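Local coordinates for protein mannuronan C5-epimerase (Pseudomonas syringae pv. tomato, PDB 4NK6) that epimerises beta-D-mannuronate to alpha-L-guluronate in the alginate polymer and, within a periplasmic protein complex, helps shield the new chain from degradation on its way to export, at residues A[271-276]-A[296-301]; A[319-324]-A[345-350]; A[300-305]-A[324-329]. All blocks are in the same frame, centred on the assembly; numbering follows the deposited sequence.

Interaction 1: A[271-276]-A[296-301]; sequences IDPHDR and IIISRE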
loop_
_atom_site.group_PDB
_atom_site.type_symbol
_atom_site.label_atom_id
_atom_site.label_comp_id
_atom_site.label_asym_id
_atom_site.label_seq_id
_atom_site.Cartn_x
_atom_site.Cartn_y
_atom_site.Cartn_z
ATOM N N ILE A 271 -0.080 3.698 -3.153
ATOM C CA ILE A 271 -0.595 2.424 -2.662
ATOM C C ILE A 271 -0.042 1.314 -3.558
ATOM O O ILE A 271 -0.292 1.312 -4.762
ATOM C CB ILE A 271 -2.152 2.399 -2.728
ATOM C CG1 ILE A 271 -2.749 3.639 -2.046
ATOM C CG2 ILE A 271 -2.709 1.146 -2.079
ATOM C CD1 ILE A 271 -4.290 3.667 -2.042
ATOM N N ASP A 272 0.701 0.372 -2.974
ATOM C CA ASP A 272 1.473 -0.601 -3.762
ATOM C C ASP A 272 1.303 -2.051 -3.275
ATOM O O ASP A 272 2.259 -2.665 -2.780
ATOM C CB ASP A 272 2.960 -0.180 -3.731
ATOM C CG ASP A 272 3.900 -1.183 -4.424
ATOM O OD1 ASP A 272 3.559 -1.718 -5.499
ATOM O OD2 ASP A 272 4.986 -1.442 -3.863
ATOM N N PRO A 273 0.087 -2.615 -3.414
ATOM C CA PRO A 273 -0.107 -4.026 -3.041
ATOM C C PRO A 273 0.686 -4.956 -3.960
ATOM O O PRO A 273 0.799 -4.666 -5.143
ATOM C CB PRO A 273 -1.604 -4.241 -3.273
ATOM C CG PRO A 273 -2.214 -2.870 -3.204
ATOM C CD PRO A 273 -1.179 -1.996 -3.852
ATOM N N HIS A 274 1.201 -6.066 -3.435
ATOM C CA HIS A 274 2.162 -6.870 -4.181
ATOM C C HIS A 274 1.998 -8.360 -3.936
ATOM O O HIS A 274 1.405 -8.787 -2.937
ATOM C CB HIS A 274 3.595 -6.492 -3.757
ATOM C CG HIS A 274 4.442 -5.934 -4.863
ATOM N ND1 HIS A 274 5.242 -6.725 -5.660
ATOM C CD2 HIS A 274 4.627 -4.661 -5.289
ATOM C CE1 HIS A 274 5.876 -5.968 -6.538
ATOM N NE2 HIS A 274 5.524 -4.711 -6.333
ATOM N N ASP A 275 2.559 -9.139 -4.855
ATOM C CA ASP A 275 2.927 -10.533 -4.610
ATOM C C ASP A 275 1.827 -11.431 -4.060
ATOM O O ASP A 275 1.853 -11.811 -2.886
ATOM C CB ASP A 275 4.150 -10.599 -3.687
ATOM C CG ASP A 275 5.438 -10.156 -4.380
ATOM O OD1 ASP A 275 5.386 -9.616 -5.503
ATOM O OD2 ASP A 275 6.511 -10.340 -3.791
ATOM N N ARG A 276 0.880 -11.781 -4.922
ATOM C CA ARG A 276 -0.136 -12.778 -4.607
ATOM C C ARG A 276 -1.053 -12.356 -3.452
ATOM O O ARG A 276 -1.586 -13.189 -2.740
ATOM C CB ARG A 276 0.517 -14.150 -4.354
ATOM C CG ARG A 276 1.382 -14.640 -5.536
ATOM C CD ARG A 276 2.323 -15.807 -5.163
ATOM N NE ARG A 276 3.304 -15.416 -4.145
ATOM C CZ ARG A 276 4.386 -14.674 -4.384
ATOM N NH1 ARG A 276 5.224 -14.371 -3.399
ATOM N NH2 ARG A 276 4.646 -14.238 -5.610
ATOM N N ILE A 296 -1.384 4.470 -7.667
ATOM C CA ILE A 296 -1.847 3.167 -7.213
ATOM C C ILE A 296 -1.317 2.102 -8.156
ATOM O O ILE A 296 -1.481 2.203 -9.371
ATOM C CB ILE A 296 -3.396 3.103 -7.191
ATOM C CG1 ILE A 296 -3.981 4.168 -6.250
ATOM C CG2 ILE A 296 -3.874 1.715 -6.804
ATOM C CD1 ILE A 296 -5.518 4.146 -6.188
ATOM N N ILE A 297 -0.659 1.086 -7.611
ATOM C CA ILE A 297 -0.165 -0.006 -8.447
ATOM C C ILE A 297 -0.310 -1.337 -7.719
ATOM O O ILE A 297 0.113 -1.471 -6.582
ATOM C CB ILE A 297 1.322 0.209 -8.919
ATOM C CG1 ILE A 297 1.859 -1.057 -9.604
ATOM C CG2 ILE A 297 2.237 0.602 -7.739
ATOM C CD1 ILE A 297 3.275 -0.916 -10.266
ATOM N N ILE A 298 -0.938 -2.311 -8.362
ATOM C CA ILE A 298 -0.905 -3.669 -7.844
ATOM C C ILE A 298 -0.009 -4.486 -8.770
ATOM O O ILE A 298 -0.090 -4.359 -9.994
ATOM C CB ILE A 298 -2.309 -4.282 -7.708
ATOM C CG1 ILE A 298 -2.961 -4.503 -9.079
ATOM C CG2 ILE A 298 -3.200 -3.379 -6.840
ATOM C CD1 ILE A 298 -4.379 -5.068 -8.981
ATOM N N SER A 299 0.875 -5.292 -8.187
ATOM C CA SER A 299 1.900 -5.949 -8.981
ATOM C C SER A 299 2.199 -7.361 -8.516
ATOM O O SER A 299 2.360 -7.622 -7.317
ATOM C CB SER A 299 3.188 -5.116 -8.983
ATOM O OG SER A 299 4.205 -5.770 -9.714
ATOM N N ARG A 300 2.272 -8.258 -9.491
ATOM C CA ARG A 300 2.643 -9.662 -9.306
ATOM C C ARG A 300 1.549 -10.509 -8.688
ATOM O O ARG A 300 1.571 -10.821 -7.491
ATOM C CB ARG A 300 3.989 -9.857 -8.584
ATOM C CG ARG A 300 4.486 -11.310 -8.686
ATOM C CD ARG A 300 5.901 -11.515 -8.157
ATOM N NE ARG A 300 6.912 -10.923 -9.026
ATOM C CZ ARG A 300 7.676 -9.885 -8.694
ATOM N NH1 ARG A 300 7.559 -9.324 -7.495
ATOM N NH2 ARG A 300 8.576 -9.423 -9.558
ATOM N N GLU A 301 0.607 -10.893 -9.540
ATOM C CA GLU A 301 -0.539 -11.711 -9.159
ATOM C C GLU A 301 -1.331 -11.145 -8.001
ATOM O O GLU A 301 -1.730 -11.868 -7.093
ATOM C CB GLU A 301 -0.110 -13.151 -8.864
ATOM C CG GLU A 301 0.713 -13.762 -9.983
ATOM C CD GLU A 301 0.814 -15.259 -9.841
ATOM O OE1 GLU A 301 1.797 -15.730 -9.239
ATOM O OE2 GLU A 301 -0.107 -15.957 -10.311
#
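His274, the inferred proton acceptor of the epimerase, meets Ser299 and Arg300 where two neighbouring coils of the right-handed beta-helix run parallel. The imidazole lies beside Ser299: the CB of Ser299 sits over its face, 3.8 Å from the ring centroid in a CH-pi contact, while Ser299 O lies above the plane toward the rim. The OG of Ser299 is hydrogen-bonded to Asp323 on the next coil. His274 ND1 makes a nearly straight bond of 2.9 Å to Asp275 OD1; the carboxylate oxygen lies in the ring plane, yet the donor reaches it from well above the carboxylate plane. The same oxygen takes a second bond, from Arg300 NH1 at 3.0 Å on its syn side, which completes a salt bridge. Two donors thus grip Asp275 OD1; Arg300 holds the carboxylate, and the bond from ND1 to it helps set the turn of the imidazole. Arg300 CG is anti to the backbone N (chi1 -167°), and the chain runs alongside Asp275 with CD 3.3 Å from OD1 before bending at chi3; its NH2 continues to Asp407.

The backbones keep strict register. Ile297 N bonds to Ile271 O at 2.9 Å, Ser299 N to Pro273 O, Asp275 N to Ser299 O and Arg276 N to Arg300 O. Pro273 has no N-H to give to the strand, and its CD instead rests 3.1 Å from Ile297 O. On the inward side, each residue packs on its counterpart in the next coil, Pro273 CG on Ile298 CG2 and Ile271 CD1 on Ile296 CG1. The outward face is mainly polar, with Ile297 CG2 beside Asp272 OD1. Such inward stacks are characteristic of a parallel beta-helix, here carrying the histidine that probably acts as proton acceptor.

Interaction 2: A[319-324]-A[345-350]; sequences GVVLDR and TLYESG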
loop_
_atom_site.group_PDB
_atom_site.type_symbol
_atom_site.label_atom_id
_atom_site.label_comp_id
_atom_site.label_asym_id
_atom_site.label_seq_id
_atom_site.Cartn_x
_atom_site.Cartn_y
_atom_site.Cartn_z
ATOM N N GLY A 319 -1.703 7.019 -12.950
ATOM C CA GLY A 319 -2.672 7.073 -11.880
ATOM C C GLY A 319 -2.875 5.715 -11.243
ATOM O O GLY A 319 -2.821 5.580 -10.021
ATOM N N VAL A 320 -3.112 4.709 -12.078
ATOM C CA VAL A 320 -3.413 3.355 -11.617
ATOM C C VAL A 320 -2.747 2.318 -12.531
ATOM O O VAL A 320 -2.893 2.381 -13.752
ATOM C CB VAL A 320 -4.938 3.081 -11.608
ATOM C CG1 VAL A 320 -5.215 1.627 -11.270
ATOM C CG2 VAL A 320 -5.653 4.002 -10.599
ATOM N N VAL A 321 -2.019 1.373 -11.941
ATOM C CA VAL A 321 -1.320 0.346 -12.709
ATOM C C VAL A 321 -1.691 -1.059 -12.238
ATOM O O VAL A 321 -1.769 -1.301 -11.039
ATOM C CB VAL A 321 0.227 0.533 -12.612
ATOM C CG1 VAL A 321 0.966 -0.599 -13.308
ATOM C CG2 VAL A 321 0.634 1.867 -13.206
ATOM N N LEU A 322 -1.947 -1.966 -13.188
ATOM C CA LEU A 322 -2.063 -3.405 -12.910
ATOM C C LEU A 322 -0.881 -4.089 -13.594
ATOM O O LEU A 322 -0.752 -4.019 -14.816
ATOM C CB LEU A 322 -3.371 -3.979 -13.466
ATOM C CG LEU A 322 -4.681 -3.762 -12.691
ATOM C CD1 LEU A 322 -4.935 -2.309 -12.374
ATOM C CD2 LEU A 322 -5.863 -4.348 -13.461
ATOM N N ASP A 323 -0.023 -4.742 -12.812
ATOM C CA ASP A 323 1.277 -5.193 -13.312
ATOM C C ASP A 323 1.528 -6.677 -13.036
ATOM O O ASP A 323 1.046 -7.224 -12.034
ATOM C CB ASP A 323 2.384 -4.349 -12.665
ATOM C CG ASP A 323 3.790 -4.752 -13.113
ATOM O OD1 ASP A 323 4.042 -4.819 -14.330
ATOM O OD2 ASP A 323 4.645 -4.998 -12.241
ATOM N N ARG A 324 2.282 -7.318 -13.925
ATOM C CA ARG A 324 2.807 -8.670 -13.688
ATOM C C ARG A 324 1.742 -9.709 -13.331
ATOM O O ARG A 324 1.721 -10.242 -12.214
ATOM C CB ARG A 324 3.913 -8.640 -12.622
ATOM C CG ARG A 324 5.246 -8.084 -13.137
ATOM C CD ARG A 324 6.305 -7.931 -12.041
ATOM N NE ARG A 324 7.647 -7.746 -12.605
ATOM C CZ ARG A 324 8.099 -6.595 -13.105
ATOM N NH1 ARG A 324 7.320 -5.519 -13.116
ATOM N NH2 ARG A 324 9.333 -6.520 -13.596
ATOM N N THR A 345 -2.526 2.093 -16.651
ATOM C CA THR A 345 -1.666 1.248 -17.475
ATOM C C THR A 345 -1.809 -0.215 -17.062
ATOM O O THR A 345 -1.686 -0.535 -15.885
ATOM C CB THR A 345 -0.183 1.640 -17.343
ATOM O OG1 THR A 345 -0.042 3.064 -17.389
ATOM C CG2 THR A 345 0.653 0.998 -18.470
ATOM N N LEU A 346 -2.073 -1.094 -18.028
ATOM C CA LEU A 346 -2.049 -2.528 -17.776
ATOM C C LEU A 346 -0.801 -3.134 -18.404
ATOM O O LEU A 346 -0.582 -3.028 -19.611
ATOM C CB LEU A 346 -3.290 -3.231 -18.332
ATOM C CG LEU A 346 -4.695 -2.772 -17.908
ATOM C CD1 LEU A 346 -5.631 -3.948 -17.917
ATOM C CD2 LEU A 346 -4.742 -2.078 -16.570
ATOM N N TYR A 347 0.016 -3.756 -17.568
ATOM C CA TYR A 347 1.243 -4.387 -18.001
ATOM C C TYR A 347 1.120 -5.895 -17.787
ATOM O O TYR A 347 1.121 -6.356 -16.636
ATOM C CB TYR A 347 2.396 -3.912 -17.125
ATOM C CG TYR A 347 2.944 -2.519 -17.364
ATOM C CD1 TYR A 347 3.357 -2.103 -18.626
ATOM C CD2 TYR A 347 3.104 -1.638 -16.301
ATOM C CE1 TYR A 347 3.904 -0.836 -18.817
ATOM C CE2 TYR A 347 3.636 -0.380 -16.484
ATOM C CZ TYR A 347 4.038 0.015 -17.738
ATOM O OH TYR A 347 4.575 1.276 -17.895
ATOM N N GLU A 348 1.023 -6.653 -18.878
ATOM C CA GLU A 348 1.027 -8.114 -18.817
ATOM C C GLU A 348 0.039 -8.642 -17.774
ATOM O O GLU A 348 0.363 -9.539 -16.993
ATOM C CB GLU A 348 2.439 -8.628 -18.509
ATOM C CG GLU A 348 3.472 -8.357 -19.614
ATOM C CD GLU A 348 3.856 -6.880 -19.739
ATOM O OE1 GLU A 348 4.232 -6.260 -18.721
ATOM O OE2 GLU A 348 3.791 -6.338 -20.858
ATOM N N SER A 349 -1.147 -8.048 -17.740
ATOM C CA SER A 349 -2.143 -8.363 -16.717
ATOM C C SER A 349 -3.518 -8.467 -17.368
ATOM O O SER A 349 -4.237 -7.465 -17.496
ATOM C CB SER A 349 -2.165 -7.279 -15.630
ATOM O OG SER A 349 -0.976 -7.300 -14.853
ATOM N N GLY A 350 -3.872 -9.682 -17.784
ATOM C CA GLY A 350 -5.098 -9.917 -18.525
ATOM C C GLY A 350 -6.308 -10.213 -17.655
ATOM O O GLY A 350 -6.198 -10.279 -16.435
HETATM O O HOH W 1 4.491 -6.674 -16.085
#
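Strands 320-323 and 344-347, successive rungs of the parallel beta-helix, pair through Val321 with Thr345 and Leu322 with Leu346. The ladder alternates: Thr345 N gives its proton to Val320 O at 2.9 Å, Leu322 N to Thr345 O, and Tyr347 N to Leu322 O at 2.9 Å, this last bond almost straight (174°). Beyond it the pairing slackens, for Arg324 N reaches Tyr347 O by a weak, bent bond. There Ser349 OG donates to Tyr347 O from above the carbonyl plane.

On the face of Leu322 and Leu346 the two side chains run alongside each other in the same direction, with Leu346 CD2 3.9 Å from Leu322 CB. On the other face, with CG anti to its own carbonyl carbon (chi1 -76°), the Tyr347 ring starts out beside the backbone N; its CD2 lies 3.8 Å from Val321 CG1, which comes to the ring at a slant, and Thr345 CG2 sits over one ring face near the rim. Asp323 OD1 comes within 3.4 Å of Tyr347 CB, its carboxylate nearly perpendicular to the ring. A water lies within hydrogen-bonding distance of this oxygen and of Glu348 OE1, and probably bridges the two acidic groups. OD2 forms a salt bridge with Arg324 NH1, which it meets with its syn lone pair, in the guanidinium plane, besides its bond to Ser299.

Strand 296-299 flanks the pair beyond 320-323, and strand 367-370 beyond 344-347, where Arg370 pairs with Glu348; inside the coil, Leu322 packs against Val331 of strand 330-337.

Interaction 3: A[300-305]-A[324-329]; sequences REVDNS and RNSVGN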
loop_
_atom_site.group_PDB
_atom_site.type_symbol
_atom_site.label_atom_id
_atom_site.label_comp_id
_atom_site.label_asym_id
_atom_site.label_seq_id
_atom_site.Cartn_x
_atom_site.Cartn_y
_atom_site.Cartn_z
ATOM N N ARG A 300 2.272 -8.258 -9.491
ATOM C CA ARG A 300 2.643 -9.662 -9.306
ATOM C C ARG A 300 1.549 -10.509 -8.688
ATOM O O ARG A 300 1.571 -10.821 -7.491
ATOM C CB ARG A 300 3.989 -9.857 -8.584
ATOM C CG ARG A 300 4.486 -11.310 -8.686
ATOM C CD ARG A 300 5.901 -11.515 -8.157
ATOM N NE ARG A 300 6.912 -10.923 -9.026
ATOM C CZ ARG A 300 7.676 -9.885 -8.694
ATOM N NH1 ARG A 300 7.559 -9.324 -7.495
ATOM N NH2 ARG A 300 8.576 -9.423 -9.558
ATOM N N GLU A 301 0.607 -10.893 -9.540
ATOM C CA GLU A 301 -0.539 -11.711 -9.159
ATOM C C GLU A 301 -1.331 -11.145 -8.001
ATOM O O GLU A 301 -1.730 -11.868 -7.093
ATOM C CB GLU A 301 -0.110 -13.151 -8.864
ATOM C CG GLU A 301 0.713 -13.762 -9.983
ATOM C CD GLU A 301 0.814 -15.259 -9.841
ATOM O OE1 GLU A 301 1.797 -15.730 -9.239
ATOM O OE2 GLU A 301 -0.107 -15.957 -10.311
ATOM N N VAL A 302 -1.565 -9.843 -8.019
ATOM C CA VAL A 302 -2.581 -9.314 -7.137
ATOM C C VAL A 302 -3.900 -9.547 -7.859
ATOM O O VAL A 302 -4.164 -8.946 -8.904
ATOM C CB VAL A 302 -2.344 -7.849 -6.789
ATOM C CG1 VAL A 302 -3.418 -7.373 -5.818
ATOM C CG2 VAL A 302 -0.967 -7.699 -6.159
ATOM N N ASP A 303 -4.703 -10.460 -7.317
ATOM C CA ASP A 303 -5.863 -10.989 -8.028
ATOM C C ASP A 303 -7.172 -10.758 -7.283
ATOM O O ASP A 303 -7.174 -10.564 -6.068
ATOM C CB ASP A 303 -5.697 -12.498 -8.287
ATOM C CG ASP A 303 -4.519 -12.817 -9.195
ATOM O OD1 ASP A 303 -3.937 -11.875 -9.770
ATOM O OD2 ASP A 303 -4.182 -14.015 -9.347
ATOM N N ASN A 304 -8.280 -10.783 -8.027
ATOM C CA ASN A 304 -9.615 -10.753 -7.442
ATOM C C ASN A 304 -9.808 -9.612 -6.458
ATOM O O ASN A 304 -10.367 -9.795 -5.376
ATOM C CB ASN A 304 -9.913 -12.100 -6.772
ATOM C CG ASN A 304 -9.708 -13.270 -7.727
ATOM O OD1 ASN A 304 -10.000 -13.163 -8.919
ATOM N ND2 ASN A 304 -9.189 -14.376 -7.215
ATOM N N SER A 305 -9.332 -8.437 -6.847
ATOM C CA SER A 305 -9.390 -7.259 -5.997
ATOM C C SER A 305 -10.262 -6.175 -6.630
ATOM O O SER A 305 -10.757 -6.318 -7.755
ATOM C CB SER A 305 -7.975 -6.730 -5.727
ATOM O OG SER A 305 -7.198 -7.681 -5.009
ATOM N N ARG A 324 2.282 -7.318 -13.925
ATOM C CA ARG A 324 2.807 -8.670 -13.688
ATOM C C ARG A 324 1.742 -9.709 -13.331
ATOM O O ARG A 324 1.721 -10.242 -12.214
ATOM C CB ARG A 324 3.913 -8.640 -12.622
ATOM C CG ARG A 324 5.246 -8.084 -13.137
ATOM C CD ARG A 324 6.305 -7.931 -12.041
ATOM N NE ARG A 324 7.647 -7.746 -12.605
ATOM C CZ ARG A 324 8.099 -6.595 -13.105
ATOM N NH1 ARG A 324 7.320 -5.519 -13.116
ATOM N NH2 ARG A 324 9.333 -6.520 -13.596
ATOM N N ASN A 325 0.861 -9.987 -14.285
ATOM C CA ASN A 325 -0.093 -11.084 -14.162
ATOM C C ASN A 325 -1.052 -10.914 -12.974
ATOM O O ASN A 325 -1.401 -11.881 -12.286
ATOM C CB ASN A 325 0.656 -12.430 -14.114
ATOM C CG ASN A 325 -0.243 -13.611 -14.412
ATOM O OD1 ASN A 325 -1.274 -13.469 -15.072
ATOM N ND2 ASN A 325 0.149 -14.795 -13.928
ATOM N N SER A 326 -1.474 -9.674 -12.746
ATOM C CA SER A 326 -2.512 -9.367 -11.769
ATOM C C SER A 326 -3.869 -9.423 -12.459
ATOM O O SER A 326 -4.179 -8.568 -13.295
ATOM C CB SER A 326 -2.280 -7.980 -11.165
ATOM O OG SER A 326 -1.084 -7.958 -10.402
ATOM N N VAL A 327 -4.674 -10.430 -12.118
ATOM C CA VAL A 327 -5.865 -10.770 -12.904
ATOM C C VAL A 327 -7.148 -10.874 -12.069
ATOM O O VAL A 327 -7.091 -11.004 -10.852
ATOM C CB VAL A 327 -5.661 -12.117 -13.667
ATOM C CG1 VAL A 327 -4.328 -12.120 -14.411
ATOM C CG2 VAL A 327 -5.731 -13.303 -12.710
ATOM N N GLY A 328 -8.305 -10.825 -12.733
ATOM C CA GLY A 328 -9.584 -11.017 -12.070
ATOM C C GLY A 328 -10.036 -9.793 -11.295
ATOM O O GLY A 328 -10.911 -9.874 -10.420
ATOM N N ASN A 329 -9.454 -8.648 -11.627
ATOM C CA ASN A 329 -9.708 -7.434 -10.860
ATOM C C ASN A 329 -10.801 -6.575 -11.454
ATOM O O ASN A 329 -11.084 -6.649 -12.646
ATOM C CB ASN A 329 -8.422 -6.613 -10.731
ATOM C CG ASN A 329 -7.332 -7.372 -10.013
ATOM O OD1 ASN A 329 -7.437 -7.620 -8.816
ATOM N ND2 ASN A 329 -6.282 -7.757 -10.743
HETATM O O HOH W 2 -2.338 -14.410 -11.465
HETATM O O HOH W 3 -12.561 -12.467 -10.224
HETATM O O HOH W 4 -12.314 -8.486 -8.525
#
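Ser326, Asp303 and Asn329 tie together two stacked turns of the beta-helix, 300-305 and 324-329, where side-chain atoms stand in for many of the backbone bonds of a regular ladder. Glu301 N still finds a carbonyl, Arg324 O, at 3.0 Å. The next amide, Val302 N, is instead satisfied by Ser326 OG at 3.1 Å, and that hydroxyl is also bonded to Asp323 O. Val302 O in turn accepts from the amide nitrogen of Asn329, ND2, which approaches to 3.0 Å with the carbonyl oxygen close to its amide plane. The other end of this amide is used as well: Asn329 OD1 accepts from Ser305 N at 2.9 Å. Both ends of one side chain therefore hold the 302-305 backbone, a pairing that fixes the flip of the amide.

Asp303 CG lies anti to its own carbonyl carbon (chi1 -63°), and OD1 receives Val327 N at 2.9 Å in a nearly straight bond (175°) that meets the carboxylate from above its plane. Val327 O is taken by Asn304 N. Asp303 OD2 and Asn325 O share a bridging water, while two further waters link Gly328 O to Asn304 OD1 and to Ser305 O.

At the start of the turns Arg300 and Arg324 run side by side with guanidinium planes 66° apart; their like charges are probably offset by Asp407, which bridges to both. At the other end, Gly328, at positive phi, brings its CA to 3.8 Å from Asn304 OD1; Ser305 OG donates to Asp303 O from above its carbonyl plane.

Interactions 1 and 2 are consecutive rungs of one face of the beta-helix, with strand 296-299 of the first beside strand 320-323 of the second; interaction 3 joins the turns that follow those two strands. Interaction 2 is the buried one, held largely by a regular backbone ladder and apolar packing. Interaction 1 is only partly buried, and its outer end gives way to the ionic network around the inferred catalytic histidine. In interaction 3, also partly buried, side chains and waters take over much of the bonding. A side-chain bond joins interactions 1 and 2. Arg300 belongs to interactions 1 and 3 and Arg324 to interactions 2 and 3, and both form salt bridges to Asp407.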